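Local structure of sgbp-b (Bacteroides uniformis, 7K44) at residues A98-E103 and T117-T122; T143-N148 and N173-F178; V291-G296 and N372-F377. The protein probably binds xyloglucan at the cell surface of a human gut Bacteroides, as a surface glycan-binding protein of a xyloglucan utilization locus. One frame throughout, in Å; residues are numbered along the deposited sequence.

Interaction 1: A98-E103 and T117-T122; sequences AGLIDE and TPFRRT
Arg121 reaches across to the loop 98-103 and touches three of its residues in turn. At the root, CB lies 4.0 Å from the carbonyl oxygen of Asp102, the same oxygen that accepts the backbone N-H of Arg121. One step out, CG sits 3.1 Å from Ile101 O and also touches CD2 of Leu100, the leucine and the arginine sliding past each other in opposite directions. CD stays beside Ile101 O, a carbonyl oxygen buried here without any hydrogen-bond partner. The chain then bends at chi3 (-26°), which turns NE toward the carboxylate of Asp102: Arg121 NE donates to Asp102 OD1 over 3.0 Å, nearly straight at 166°, and the oxygen lies close to the guanidinium plane although the carboxylate itself is rotated 46° against it. At the tip, NH1 is taken by the carbonyl oxygen of Val43.

The setting is the end of a four-stranded antiparallel sheet, where the edge strand 114-120 runs out just as strand 103-110 starts; Glu103 and Arg120 form a non-hydrogen-bonded pair there. Beside the arginine's CG, Leu100 CD2 also reaches the Phe119 ring, 3.7 Å from its CZ, and Ile101 O lies at the edge of that ring; Phe64 meets the same ring edge-to-face. Arg120 turns back to the residue two places on, just past the strand, gripping Thr122 side-on, with Arg120 NE on Thr122 O at 2.8 Å and NH2 on OG1. A water joins that OG1 to Asp102 O, to which it donates.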
ATOM      1  N   ALA A  98     -17.197  -3.717  36.992  1.00 31.66           N
ATOM      2  CA  ALA A  98     -18.561  -4.034  36.603  1.00 33.68           C
ATOM      3  C   ALA A  98     -19.310  -2.763  36.205  1.00 31.89           C
ATOM      4  O   ALA A  98     -18.965  -1.648  36.611  1.00 32.32           O
ATOM      5  CB  ALA A  98     -19.294  -4.740  37.745  1.00 33.48           C
ATOM      6  N   GLY A  99     -20.341  -2.944  35.385  1.00 33.53           N
ATOM      7  CA  GLY A  99     -21.141  -1.818  34.940  1.00 33.06           C
ATOM      8  C   GLY A  99     -20.406  -0.881  34.017  1.00 36.97           C
ATOM      9  O   GLY A  99     -20.638   0.333  34.052  1.00 36.57           O
ATOM     10  N   LEU A 100     -19.516  -1.418  33.188  1.00 32.34           N
ATOM     11  CA  LEU A 100     -18.686  -0.591  32.328  1.00 33.05           C
ATOM     12  C   LEU A 100     -19.519   0.103  31.256  1.00 33.09           C
ATOM     13  O   LEU A 100     -20.419  -0.493  30.658  1.00 37.51           O
ATOM     14  CB  LEU A 100     -17.626  -1.468  31.668  1.00 33.45           C
ATOM     15  CG  LEU A 100     -16.520  -0.743  30.910  1.00 33.31           C
ATOM     16  CD1 LEU A 100     -15.881   0.317  31.780  1.00 33.69           C
ATOM     17  CD2 LEU A 100     -15.493  -1.755  30.443  1.00 34.26           C
ATOM     18  N   ILE A 101     -19.199   1.374  31.011  1.00 33.52           N
ATOM     19  CA  ILE A 101     -19.860   2.115  29.945  1.00 30.68           C
ATOM     20  C   ILE A 101     -19.552   1.475  28.591  1.00 36.44           C
ATOM     21  O   ILE A 101     -18.545   0.781  28.407  1.00 32.06           O
ATOM     22  CB  ILE A 101     -19.418   3.585  29.969  1.00 37.20           C
ATOM     23  CG1 ILE A 101     -17.922   3.688  29.685  1.00 38.31           C
ATOM     24  CG2 ILE A 101     -19.751   4.225  31.309  1.00 41.03           C
ATOM     25  CD1 ILE A 101     -17.438   5.093  29.465  1.00 40.97           C
ATOM     26  N   ASP A 102     -20.438   1.722  27.626  1.00 33.23           N
ATOM     27  CA  ASP A 102     -20.223   1.183  26.287  1.00 34.83           C
ATOM     28  C   ASP A 102     -19.208   2.004  25.504  1.00 34.85           C
ATOM     29  O   ASP A 102     -18.421   1.445  24.729  1.00 32.70           O
ATOM     30  CB  ASP A 102     -21.546   1.111  25.529  1.00 42.51           C
ATOM     31  CG  ASP A 102     -22.401  -0.051  25.974  1.00 50.04           C
ATOM     32  OD1 ASP A 102     -21.829  -1.088  26.380  1.00 50.74           O
ATOM     33  OD2 ASP A 102     -23.641   0.070  25.913  1.00 60.32           O
ATOM     34  N   GLU A 103     -19.219   3.323  25.679  1.00 31.01           N
ATOM     35  CA  GLU A 103     -18.241   4.185  25.033  1.00 34.14           C
ATOM     36  C   GLU A 103     -18.121   5.502  25.781  1.00 37.35           C
ATOM     37  O   GLU A 103     -19.071   5.970  26.417  1.00 37.10           O
ATOM     38  CB  GLU A 103     -18.542   4.443  23.550  1.00 38.74           C
ATOM     39  CG  GLU A 103     -20.002   4.594  23.179  1.00 52.30           C
ATOM     40  CD  GLU A 103     -20.185   4.714  21.670  1.00 67.38           C
ATOM     41  OE1 GLU A 103     -19.524   5.581  21.059  1.00 62.62           O
ATOM     42  OE2 GLU A 103     -20.971   3.931  21.095  1.00 69.72           O
ATOM     43  N   THR A 117      -8.127   9.029  26.895  1.00 28.26           N
ATOM     44  CA  THR A 117      -8.088   8.378  25.597  1.00 26.95           C
ATOM     45  C   THR A 117      -9.489   7.877  25.299  1.00 29.80           C
ATOM     46  O   THR A 117     -10.242   7.572  26.232  1.00 27.98           O
ATOM     47  CB  THR A 117      -7.088   7.202  25.609  1.00 30.44           C
ATOM     48  OG1 THR A 117      -6.908   6.696  24.281  1.00 35.07           O
ATOM     49  CG2 THR A 117      -7.566   6.061  26.517  1.00 27.19           C
ATOM     50  N   PRO A 118      -9.882   7.807  24.030  1.00 27.38           N
ATOM     51  CA  PRO A 118     -11.186   7.224  23.703  1.00 30.57           C
ATOM     52  C   PRO A 118     -11.264   5.782  24.177  1.00 29.51           C
ATOM     53  O   PRO A 118     -10.265   5.065  24.217  1.00 30.05           O
ATOM     54  CB  PRO A 118     -11.236   7.299  22.169  1.00 31.59           C
ATOM     55  CG  PRO A 118     -10.258   8.346  21.805  1.00 35.19           C
ATOM     56  CD  PRO A 118      -9.165   8.259  22.822  1.00 34.00           C
ATOM     57  N   PHE A 119     -12.470   5.364  24.564  1.00 25.73           N
ATOM     58  CA  PHE A 119     -12.717   3.990  24.968  1.00 25.76           C
ATOM     59  C   PHE A 119     -14.041   3.511  24.396  1.00 31.73           C
ATOM     60  O   PHE A 119     -15.030   4.253  24.397  1.00 30.31           O
ATOM     61  CB  PHE A 119     -12.765   3.825  26.510  1.00 26.03           C
ATOM     62  CG  PHE A 119     -13.109   2.425  26.937  1.00 26.48           C
ATOM     63  CD1 PHE A 119     -12.152   1.423  26.892  1.00 27.12           C
ATOM     64  CD2 PHE A 119     -14.403   2.088  27.298  1.00 28.74           C
ATOM     65  CE1 PHE A 119     -12.470   0.130  27.236  1.00 29.60           C
ATOM     66  CE2 PHE A 119     -14.728   0.792  27.644  1.00 25.39           C
ATOM     67  CZ  PHE A 119     -13.761  -0.188  27.618  1.00 27.87           C
ATOM     68  N   ARG A 120     -14.056   2.266  23.918  1.00 29.19           N
ATOM     69  CA  ARG A 120     -15.298   1.552  23.654  1.00 29.45           C
ATOM     70  C   ARG A 120     -15.103   0.079  23.987  1.00 32.04           C
ATOM     71  O   ARG A 120     -13.992  -0.452  23.899  1.00 31.46           O
ATOM     72  CB  ARG A 120     -15.819   1.759  22.225  1.00 35.19           C
ATOM     73  CG  ARG A 120     -14.776   1.609  21.156  1.00 34.38           C
ATOM     74  CD  ARG A 120     -15.398   1.692  19.759  1.00 35.61           C
ATOM     75  NE  ARG A 120     -16.318   0.591  19.501  1.00 32.23           N
ATOM     76  CZ  ARG A 120     -17.537   0.744  18.991  1.00 35.25           C
ATOM     77  NH1 ARG A 120     -17.984   1.953  18.685  1.00 41.57           N
ATOM     78  NH2 ARG A 120     -18.303  -0.318  18.783  1.00 36.87           N
ATOM     79  N   ARG A 121     -16.197  -0.571  24.388  1.00 27.74           N
ATOM     80  CA  ARG A 121     -16.134  -1.941  24.883  1.00 29.37           C
ATOM     81  C   ARG A 121     -16.014  -2.982  23.788  1.00 32.79           C
ATOM     82  O   ARG A 121     -15.580  -4.101  24.068  1.00 30.42           O
ATOM     83  CB  ARG A 121     -17.388  -2.290  25.681  1.00 32.82           C
ATOM     84  CG  ARG A 121     -17.418  -1.818  27.106  1.00 38.77           C
ATOM     85  CD  ARG A 121     -18.511  -2.549  27.876  1.00 36.47           C
ATOM     86  NE  ARG A 121     -19.592  -3.009  27.009  1.00 36.82           N
ATOM     87  CZ  ARG A 121     -19.772  -4.272  26.629  1.00 45.41           C
ATOM     88  NH1 ARG A 121     -18.933  -5.218  27.034  1.00 46.38           N
ATOM     89  NH2 ARG A 121     -20.784  -4.591  25.834  1.00 48.39           N
ATOM     90  N   THR A 122     -16.416  -2.664  22.563  1.00 32.61           N
ATOM     91  CA  THR A 122     -16.433  -3.641  21.489  1.00 36.90           C
ATOM     92  C   THR A 122     -15.540  -3.171  20.353  1.00 30.01           C
ATOM     93  O   THR A 122     -15.335  -1.969  20.158  1.00 28.99           O
ATOM     94  CB  THR A 122     -17.857  -3.848  20.966  1.00 34.45           C
ATOM     95  OG1 THR A 122     -18.420  -2.577  20.625  1.00 31.92           O
ATOM     96  CG2 THR A 122     -18.718  -4.505  22.039  1.00 36.29           C
TER
HETATM   97  O   HOH W   1     -19.403  -0.549  22.473  1.00 42.87           O

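Interaction 2: T143-N148 and N173-F178; sequences TVLGQN and NDMLTF
With chi1 near -164°, Met175 swings CG away from its own backbone N and lays it against CD2 of Leu145, whose CG stands anti to the carbonyl carbon (chi1 -59°). Met175 CG and Leu145 CD2 are 3.4 Å apart in the conformer given; because the methionine has a second one, the apparent tightness is doubtful. In the same conformer, SD of Met175 runs on past the CG2 methyl of Thr143. Next along this face, Thr143 and Thr177 lie side by side, the OG1 of Thr143 being 3.6 Å from the CG2 of Thr177.

The strands are antiparallel neighbours at the middle of a four-stranded sheet in the IPT/TIG domain, an immunoglobulin-like fold, flanked by 127-131 and 168-169. Val144 and Leu176 form a hydrogen-bonded pair between the two segments, Val144 N to Leu176 O and Leu176 N to Val144 O, each 2.9 Å, and their side chains point together into the interior. There, CG2 of Val144 touches CD1 of Leu176 at 4.0 Å and meets CE2 at the edge of the Phe178 ring; Ile155, from strand 152-157, packs on both Leu176 and Phe178. Toward the loop end the pairing distorts: the N-H of Gly146 reaches Asp174 O from above the carbonyl plane, 51° out of it. The carboxylate of Asp174 is held through OD1 by the hydroxyl of Ser170, while CB of Asp174 lies 4.0 Å from OE1 of Gln147.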
ATOM      1  N   THR A 143       2.487  -3.701   1.882  1.00 21.46           N
ATOM      2  CA  THR A 143       2.095  -2.829   2.982  1.00 23.16           C
ATOM      3  C   THR A 143       0.639  -2.430   2.806  1.00 22.77           C
ATOM      4  O   THR A 143       0.199  -2.134   1.691  1.00 22.96           O
ATOM      5  CB  THR A 143       2.985  -1.583   3.030  1.00 24.06           C
ATOM      6  OG1 THR A 143       4.352  -1.992   3.133  1.00 29.76           O
ATOM      7  CG2 THR A 143       2.652  -0.726   4.250  1.00 28.00           C
ATOM      8  N   VAL A 144      -0.120  -2.435   3.908  1.00 22.31           N
ATOM      9  CA  VAL A 144      -1.531  -2.055   3.882  1.00 24.79           C
ATOM     10  C   VAL A 144      -1.754  -0.990   4.945  1.00 24.98           C
ATOM     11  O   VAL A 144      -1.279  -1.140   6.075  1.00 26.19           O
ATOM     12  CB  VAL A 144      -2.447  -3.269   4.147  1.00 25.16           C
ATOM     13  CG1 VAL A 144      -3.918  -2.869   4.022  1.00 23.81           C
ATOM     14  CG2 VAL A 144      -2.131  -4.408   3.184  1.00 25.60           C
ATOM     15  N   LEU A 145      -2.444   0.087   4.578  1.00 24.87           N
ATOM     16  CA  LEU A 145      -2.861   1.122   5.519  1.00 25.49           C
ATOM     17  C   LEU A 145      -4.352   0.984   5.780  1.00 23.19           C
ATOM     18  O   LEU A 145      -5.128   0.684   4.870  1.00 25.94           O
ATOM     19  CB  LEU A 145      -2.615   2.528   4.967  1.00 28.73           C
ATOM     20  CG  LEU A 145      -1.192   2.922   4.580  1.00 32.15           C
ATOM     21  CD1 LEU A 145      -1.106   4.419   4.365  1.00 36.91           C
ATOM     22  CD2 LEU A 145      -0.235   2.494   5.653  1.00 33.68           C
ATOM     23  N   GLY A 146      -4.755   1.206   7.029  1.00 26.12           N
ATOM     24  CA  GLY A 146      -6.162   1.123   7.349  1.00 25.44           C
ATOM     25  C   GLY A 146      -6.397   1.424   8.809  1.00 24.26           C
ATOM     26  O   GLY A 146      -5.618   2.161   9.415  1.00 27.83           O
ATOM     27  N   GLN A 147      -7.460   0.871   9.383  1.00 25.03           N
ATOM     28  CA  GLN A 147      -7.770   1.104  10.789  1.00 24.16           C
ATOM     29  C   GLN A 147      -8.253  -0.193  11.409  1.00 26.92           C
ATOM     30  O   GLN A 147      -8.855  -1.033  10.735  1.00 24.61           O
ATOM     31  CB  GLN A 147      -8.860   2.173  10.970  1.00 28.40           C
ATOM     32  CG  GLN A 147      -8.491   3.558  10.443  1.00 29.72           C
ATOM     33  CD  GLN A 147      -7.373   4.211  11.237  1.00 33.09           C
ATOM     34  OE1 GLN A 147      -7.161   3.895  12.404  1.00 44.31           O
ATOM     35  NE2 GLN A 147      -6.659   5.132  10.603  1.00 38.65           N
ATOM     36  N   ASN A 148      -7.988  -0.340  12.712  1.00 25.13           N
ATOM     37  CA  ASN A 148      -8.537  -1.435  13.515  1.00 25.33           C
ATOM     38  C   ASN A 148      -8.036  -2.814  13.081  1.00 25.93           C
ATOM     39  O   ASN A 148      -8.805  -3.770  12.952  1.00 25.98           O
ATOM     40  CB  ASN A 148     -10.058  -1.357  13.596  1.00 26.37           C
ATOM     41  CG  ASN A 148     -10.507  -0.080  14.246  1.00 30.62           C
ATOM     42  OD1 ASN A 148     -10.184   0.170  15.407  1.00 33.54           O
ATOM     43  ND2 ASN A 148     -11.191   0.766  13.493  1.00 29.24           N
ATOM     44  N   ASN A 173      -2.310  -0.109  15.141  1.00 31.51           N
ATOM     45  CA  ASN A 173      -3.212  -0.998  14.406  1.00 30.09           C
ATOM     46  C   ASN A 173      -3.732  -0.368  13.115  1.00 31.51           C
ATOM     47  O   ASN A 173      -4.840  -0.672  12.669  1.00 26.92           O
ATOM     48  CB  ASN A 173      -4.355  -1.524  15.280  1.00 32.53           C
ATOM     49  CG  ASN A 173      -3.856  -2.303  16.480  1.00 32.76           C
ATOM     50  OD1 ASN A 173      -4.090  -1.917  17.628  1.00 42.09           O
ATOM     51  ND2 ASN A 173      -3.179  -3.406  16.226  1.00 27.69           N
ATOM     52  N   ASP A 174      -2.941   0.519  12.503  1.00 30.20           N
ATOM     53  CA  ASP A 174      -3.346   1.224  11.292  1.00 27.96           C
ATOM     54  C   ASP A 174      -2.437   0.931  10.106  1.00 26.69           C
ATOM     55  O   ASP A 174      -2.579   1.570   9.060  1.00 29.33           O
ATOM     56  CB  ASP A 174      -3.419   2.738  11.524  1.00 28.55           C
ATOM     57  CG  ASP A 174      -2.094   3.323  11.972  1.00 30.49           C
ATOM     58  OD1 ASP A 174      -1.137   2.547  12.182  1.00 36.25           O
ATOM     59  OD2 ASP A 174      -2.013   4.560  12.116  1.00 43.25           O
ATOM     60  N   MET A 175      -1.504  -0.004  10.253  1.00 25.43           N
ATOM     61  CA  MET A 175      -0.578  -0.347   9.182  0.58 26.14           C
ATOM     62  C   MET A 175      -0.109  -1.774   9.406  1.00 26.97           C
ATOM     63  O   MET A 175       0.107  -2.187  10.549  1.00 28.31           O
ATOM     64  CB  MET A 175       0.628   0.599   9.189  0.58 28.52           C
ATOM     65  CG  MET A 175       1.438   0.584   7.910  0.58 34.23           C
ATOM     66  SD  MET A 175       3.192   0.358   8.198  0.58 52.46           S
ATOM     67  CE  MET A 175       3.199  -1.366   8.631  0.58 25.92           C
ATOM     68  N   LEU A 176       0.033  -2.529   8.322  1.00 23.97           N
ATOM     69  CA  LEU A 176       0.621  -3.847   8.461  1.00 26.62           C
ATOM     70  C   LEU A 176       1.438  -4.157   7.220  1.00 23.85           C
ATOM     71  O   LEU A 176       1.249  -3.549   6.162  1.00 27.25           O
ATOM     72  CB  LEU A 176      -0.402  -4.956   8.771  1.00 26.16           C
ATOM     73  CG  LEU A 176      -1.531  -5.241   7.784  1.00 26.64           C
ATOM     74  CD1 LEU A 176      -1.044  -6.059   6.605  1.00 26.99           C
ATOM     75  CD2 LEU A 176      -2.663  -5.965   8.482  1.00 29.86           C
ATOM     76  N   THR A 177       2.356  -5.099   7.378  1.00 26.28           N
ATOM     77  CA  THR A 177       3.090  -5.659   6.255  1.00 25.73           C
ATOM     78  C   THR A 177       2.965  -7.173   6.288  1.00 26.23           C
ATOM     79  O   THR A 177       2.772  -7.774   7.346  1.00 27.48           O
ATOM     80  CB  THR A 177       4.575  -5.269   6.271  1.00 29.24           C
ATOM     81  OG1 THR A 177       5.184  -5.762   7.467  1.00 31.78           O
ATOM     82  CG2 THR A 177       4.732  -3.778   6.214  1.00 27.32           C
ATOM     83  N   PHE A 178       3.069  -7.787   5.113  1.00 25.30           N
ATOM     84  CA  PHE A 178       3.103  -9.238   5.002  1.00 26.22           C
ATOM     85  C   PHE A 178       3.884  -9.611   3.752  1.00 25.03           C
ATOM     86  O   PHE A 178       4.141  -8.775   2.882  1.00 27.86           O
ATOM     87  CB  PHE A 178       1.695  -9.863   4.985  1.00 26.58           C
ATOM     88  CG  PHE A 178       0.852  -9.480   3.788  1.00 24.08           C
ATOM     89  CD1 PHE A 178       0.887 -10.240   2.628  1.00 23.81           C
ATOM     90  CD2 PHE A 178      -0.003  -8.377   3.837  1.00 24.08           C
ATOM     91  CE1 PHE A 178       0.107  -9.899   1.519  1.00 25.12           C
ATOM     92  CE2 PHE A 178      -0.797  -8.034   2.738  1.00 23.44           C
ATOM     93  CZ  PHE A 178      -0.737  -8.801   1.575  1.00 23.02           C
TER

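Interaction 3: V291-G296 and N372-F377; sequences VAVEYG and NIEMYF
Ala292 and Glu374 meet through both backbone and side chain. In the antiparallel beta-sheet of the xyloglucan-binding domain, strand 283-291 pairs with the long strand 371-384, and Val291 and Met375 form a non-hydrogen-bonded bridge between the two segments. The one direct hydrogen bond across them is close by: Ala292 N donates to Glu374 O over 2.8 Å, nearly along the C=O axis. The Ala292 methyl also rests against the extended glutamate side chain, CB 3.4 Å from Glu374 CD, while the Val293 side chain crosses the glutamate at about a right angle and brings CG2 to OE1. In the conformer given for Asn372, both methyls of Val293 also approach its amide ND2.

On the face of Val291 and Met375, the loop returns its aromatic residue. Tyr295 takes the CD1 methyl of Ile373 against CG of its ring at 3.8 Å, and SD of Met375 approaches CE1 obliquely in a Met-aromatic contact, Met375 SD to the Tyr295 ring centroid 5.1 Å. Met362 of strand 357-364 packs on all three of these side chains, placing them between the two sheets.

Further out, two waters link the backbones where they do not bond directly. One accepts from Glu374 N and donates to Val293 O; the other donates to both Glu294 O and Asn372 O. The glutamate has a second-shell partner in Tyr376, whose ring edge also faces the Ala292 methyl. Replacing Glu374 by alanine is likely to open a gap beside the methyls of Ala292 and Val293 and to leave the Tyr376 hydroxyl without its acceptor. That hydroxyl donates to the anti lone pair of Glu374 OE2, 2.6 Å from Tyr376 OH.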
ATOM      1  N   VAL A 291      13.314   0.167  -8.984  1.00 22.98           N
ATOM      2  CA  VAL A 291      14.451   1.061  -9.183  1.00 21.50           C
ATOM      3  C   VAL A 291      15.560   0.584  -8.260  1.00 23.93           C
ATOM      4  O   VAL A 291      15.454   0.715  -7.036  1.00 25.40           O
ATOM      5  CB  VAL A 291      14.080   2.525  -8.920  1.00 21.69           C
ATOM      6  CG1 VAL A 291      15.321   3.424  -9.027  1.00 25.67           C
ATOM      7  CG2 VAL A 291      13.001   2.982  -9.886  1.00 24.41           C
ATOM      8  N   ALA A 292      16.619   0.008  -8.834  1.00 22.57           N
ATOM      9  CA  ALA A 292      17.677  -0.550  -8.000  1.00 26.56           C
ATOM     10  C   ALA A 292      18.674   0.505  -7.549  1.00 28.30           C
ATOM     11  O   ALA A 292      19.326   0.331  -6.513  1.00 32.26           O
ATOM     12  CB  ALA A 292      18.409  -1.660  -8.750  1.00 24.19           C
ATOM     13  N   VAL A 293      18.822   1.587  -8.307  1.00 30.18           N
ATOM     14  CA  VAL A 293      19.823   2.607  -8.025  1.00 32.66           C
ATOM     15  C   VAL A 293      19.147   3.967  -8.110  1.00 31.23           C
ATOM     16  O   VAL A 293      18.567   4.311  -9.144  1.00 31.84           O
ATOM     17  CB  VAL A 293      21.017   2.524  -8.993  1.00 32.63           C
ATOM     18  CG1 VAL A 293      21.977   3.674  -8.744  1.00 39.35           C
ATOM     19  CG2 VAL A 293      21.739   1.189  -8.839  1.00 38.31           C
ATOM     20  N   GLU A 294      19.215   4.731  -7.026  1.00 33.66           N
ATOM     21  CA  GLU A 294      18.664   6.075  -7.025  1.00 30.87           C
ATOM     22  C   GLU A 294      19.432   6.953  -8.005  1.00 32.39           C
ATOM     23  O   GLU A 294      20.649   6.822  -8.156  1.00 32.70           O
ATOM     24  CB  GLU A 294      18.764   6.657  -5.617  1.00 39.06           C
ATOM     25  CG  GLU A 294      18.056   7.982  -5.434  1.00 39.53           C
ATOM     26  CD  GLU A 294      18.084   8.439  -3.988  1.00 57.66           C
ATOM     27  OE1 GLU A 294      18.847   7.844  -3.197  1.00 57.50           O
ATOM     28  OE2 GLU A 294      17.343   9.384  -3.645  1.00 65.09           O
ATOM     29  N   TYR A 295      18.711   7.832  -8.698  1.00 31.40           N
ATOM     30  CA  TYR A 295      19.330   8.799  -9.591  1.00 30.26           C
ATOM     31  C   TYR A 295      18.755  10.182  -9.339  1.00 29.68           C
ATOM     32  O   TYR A 295      17.603  10.331  -8.929  1.00 29.65           O
ATOM     33  CB  TYR A 295      19.194   8.416 -11.088  1.00 29.68           C
ATOM     34  CG  TYR A 295      17.768   8.219 -11.584  1.00 29.44           C
ATOM     35  CD1 TYR A 295      17.134   6.990 -11.456  1.00 34.97           C
ATOM     36  CD2 TYR A 295      17.071   9.254 -12.199  1.00 26.99           C
ATOM     37  CE1 TYR A 295      15.843   6.800 -11.919  1.00 35.84           C
ATOM     38  CE2 TYR A 295      15.769   9.077 -12.651  1.00 26.55           C
ATOM     39  CZ  TYR A 295      15.169   7.846 -12.517  1.00 31.19           C
ATOM     40  OH  TYR A 295      13.882   7.657 -12.978  1.00 30.68           O
ATOM     41  N   GLY A 296      19.576  11.196  -9.601  1.00 34.06           N
ATOM     42  CA  GLY A 296      19.193  12.570  -9.367  1.00 31.05           C
ATOM     43  C   GLY A 296      18.371  13.154 -10.496  1.00 33.19           C
ATOM     44  O   GLY A 296      17.833  12.444 -11.353  1.00 30.05           O
ATOM     45  N   ASN A 372      24.409   6.310 -13.104  1.00 29.52           N
ATOM     46  CA  ASN A 372      24.217   4.875 -13.247  0.55 29.81           C
ATOM     47  C   ASN A 372      22.733   4.569 -13.075  1.00 31.36           C
ATOM     48  O   ASN A 372      22.130   4.942 -12.065  1.00 32.29           O
ATOM     49  CB  ASN A 372      25.051   4.121 -12.213  0.55 31.99           C
ATOM     50  CG  ASN A 372      24.791   2.629 -12.235  0.55 33.42           C
ATOM     51  OD1 ASN A 372      24.695   2.019 -13.301  0.55 35.19           O
ATOM     52  ND2 ASN A 372      24.662   2.032 -11.054  0.55 38.81           N
ATOM     53  N   ILE A 373      22.144   3.909 -14.068  1.00 26.24           N
ATOM     54  CA  ILE A 373      20.720   3.590 -14.090  1.00 24.19           C
ATOM     55  C   ILE A 373      20.558   2.081 -13.993  1.00 24.24           C
ATOM     56  O   ILE A 373      21.281   1.328 -14.655  1.00 25.42           O
ATOM     57  CB  ILE A 373      20.091   4.106 -15.401  1.00 21.90           C
ATOM     58  CG1 ILE A 373      20.276   5.618 -15.533  1.00 25.25           C
ATOM     59  CG2 ILE A 373      18.612   3.698 -15.495  1.00 23.75           C
ATOM     60  CD1 ILE A 373      19.634   6.437 -14.413  1.00 26.96           C
ATOM     61  N   GLU A 374      19.594   1.635 -13.184  1.00 23.46           N
ATOM     62  CA  GLU A 374      19.265   0.211 -13.136  1.00 22.73           C
ATOM     63  C   GLU A 374      17.824   0.080 -12.660  1.00 24.38           C
ATOM     64  O   GLU A 374      17.536   0.318 -11.483  1.00 24.25           O
ATOM     65  CB  GLU A 374      20.222  -0.549 -12.215  1.00 24.03           C
ATOM     66  CG  GLU A 374      19.920  -2.045 -12.137  1.00 26.85           C
ATOM     67  CD  GLU A 374      20.712  -2.760 -11.050  1.00 33.35           C
ATOM     68  OE1 GLU A 374      21.619  -2.140 -10.456  1.00 30.81           O
ATOM     69  OE2 GLU A 374      20.408  -3.940 -10.773  1.00 29.92           O
ATOM     70  N   MET A 375      16.930  -0.303 -13.569  1.00 21.70           N
ATOM     71  CA  MET A 375      15.500  -0.335 -13.289  1.00 24.33           C
ATOM     72  C   MET A 375      14.886  -1.511 -14.029  1.00 21.05           C
ATOM     73  O   MET A 375      15.393  -1.938 -15.070  1.00 23.42           O
ATOM     74  CB  MET A 375      14.824   0.960 -13.749  1.00 29.52           C
ATOM     75  CG  MET A 375      15.475   2.229 -13.227  1.00 35.32           C
ATOM     76  SD  MET A 375      14.883   3.665 -14.125  1.00 33.65           S
ATOM     77  CE  MET A 375      13.139   3.387 -13.915  1.00 32.78           C
ATOM     78  N   TYR A 376      13.772  -2.013 -13.501  1.00 19.30           N
ATOM     79  CA  TYR A 376      13.089  -3.188 -14.027  1.00 18.97           C
ATOM     80  C   TYR A 376      11.595  -2.913 -14.103  1.00 20.72           C
ATOM     81  O   TYR A 376      11.029  -2.225 -13.244  1.00 19.88           O
ATOM     82  CB  TYR A 376      13.333  -4.416 -13.126  1.00 20.68           C
ATOM     83  CG  TYR A 376      14.797  -4.681 -12.864  1.00 19.57           C
ATOM     84  CD1 TYR A 376      15.484  -3.997 -11.871  1.00 21.28           C
ATOM     85  CD2 TYR A 376      15.491  -5.580 -13.647  1.00 20.85           C
ATOM     86  CE1 TYR A 376      16.842  -4.218 -11.657  1.00 23.29           C
ATOM     87  CE2 TYR A 376      16.840  -5.821 -13.432  1.00 21.75           C
ATOM     88  CZ  TYR A 376      17.506  -5.128 -12.444  1.00 24.84           C
ATOM     89  OH  TYR A 376      18.854  -5.374 -12.258  1.00 26.26           O
ATOM     90  N   PHE A 377      10.954  -3.496 -15.118  1.00 17.50           N
ATOM     91  CA  PHE A 377       9.555  -3.234 -15.434  1.00 18.04           C
ATOM     92  C   PHE A 377       8.838  -4.544 -15.737  1.00 17.87           C
ATOM     93  O   PHE A 377       9.397  -5.432 -16.394  1.00 18.01           O
ATOM     94  CB  PHE A 377       9.458  -2.364 -16.701  1.00 18.22           C
ATOM     95  CG  PHE A 377      10.056  -1.001 -16.558  1.00 19.60           C
ATOM     96  CD1 PHE A 377      11.399  -0.782 -16.812  1.00 22.79           C
ATOM     97  CD2 PHE A 377       9.259   0.072 -16.177  1.00 22.12           C
ATOM     98  CE1 PHE A 377      11.936   0.489 -16.680  1.00 22.55           C
ATOM     99  CE2 PHE A 377       9.798   1.336 -16.039  1.00 24.12           C
ATOM    100  CZ  PHE A 377      11.137   1.538 -16.284  1.00 25.39           C
TER
HETATM  101  O   HOH W   2      18.093   3.580 -11.689  1.00 30.31           O
HETATM  102  O   HOH W   3      22.381   7.077 -10.393  1.00 34.19           O

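How the interactions relate
The three contacts follow one another along the chain and illustrate how a multidomain beta-protein repeats one device, antiparallel pairing near a strand end, in separate sheets. Interaction 1 and interaction 2 have centres about 24 Å apart and come within about 7 Å at their nearest atoms, without touching. Interaction 3 lies about 28 Å from interaction 2 between centres, in the xyloglucan-binding domain rather than the IPT/TIG domain, and about 51 Å from interaction 1, again between centres, on the opposite side of the chain's centre. Of the three, interaction 3 belongs to the calcium-bearing domain: the side chain of Tyr376 is about 10 Å from the ion, and Asp378, a residue of that site, follows closely on the same strand.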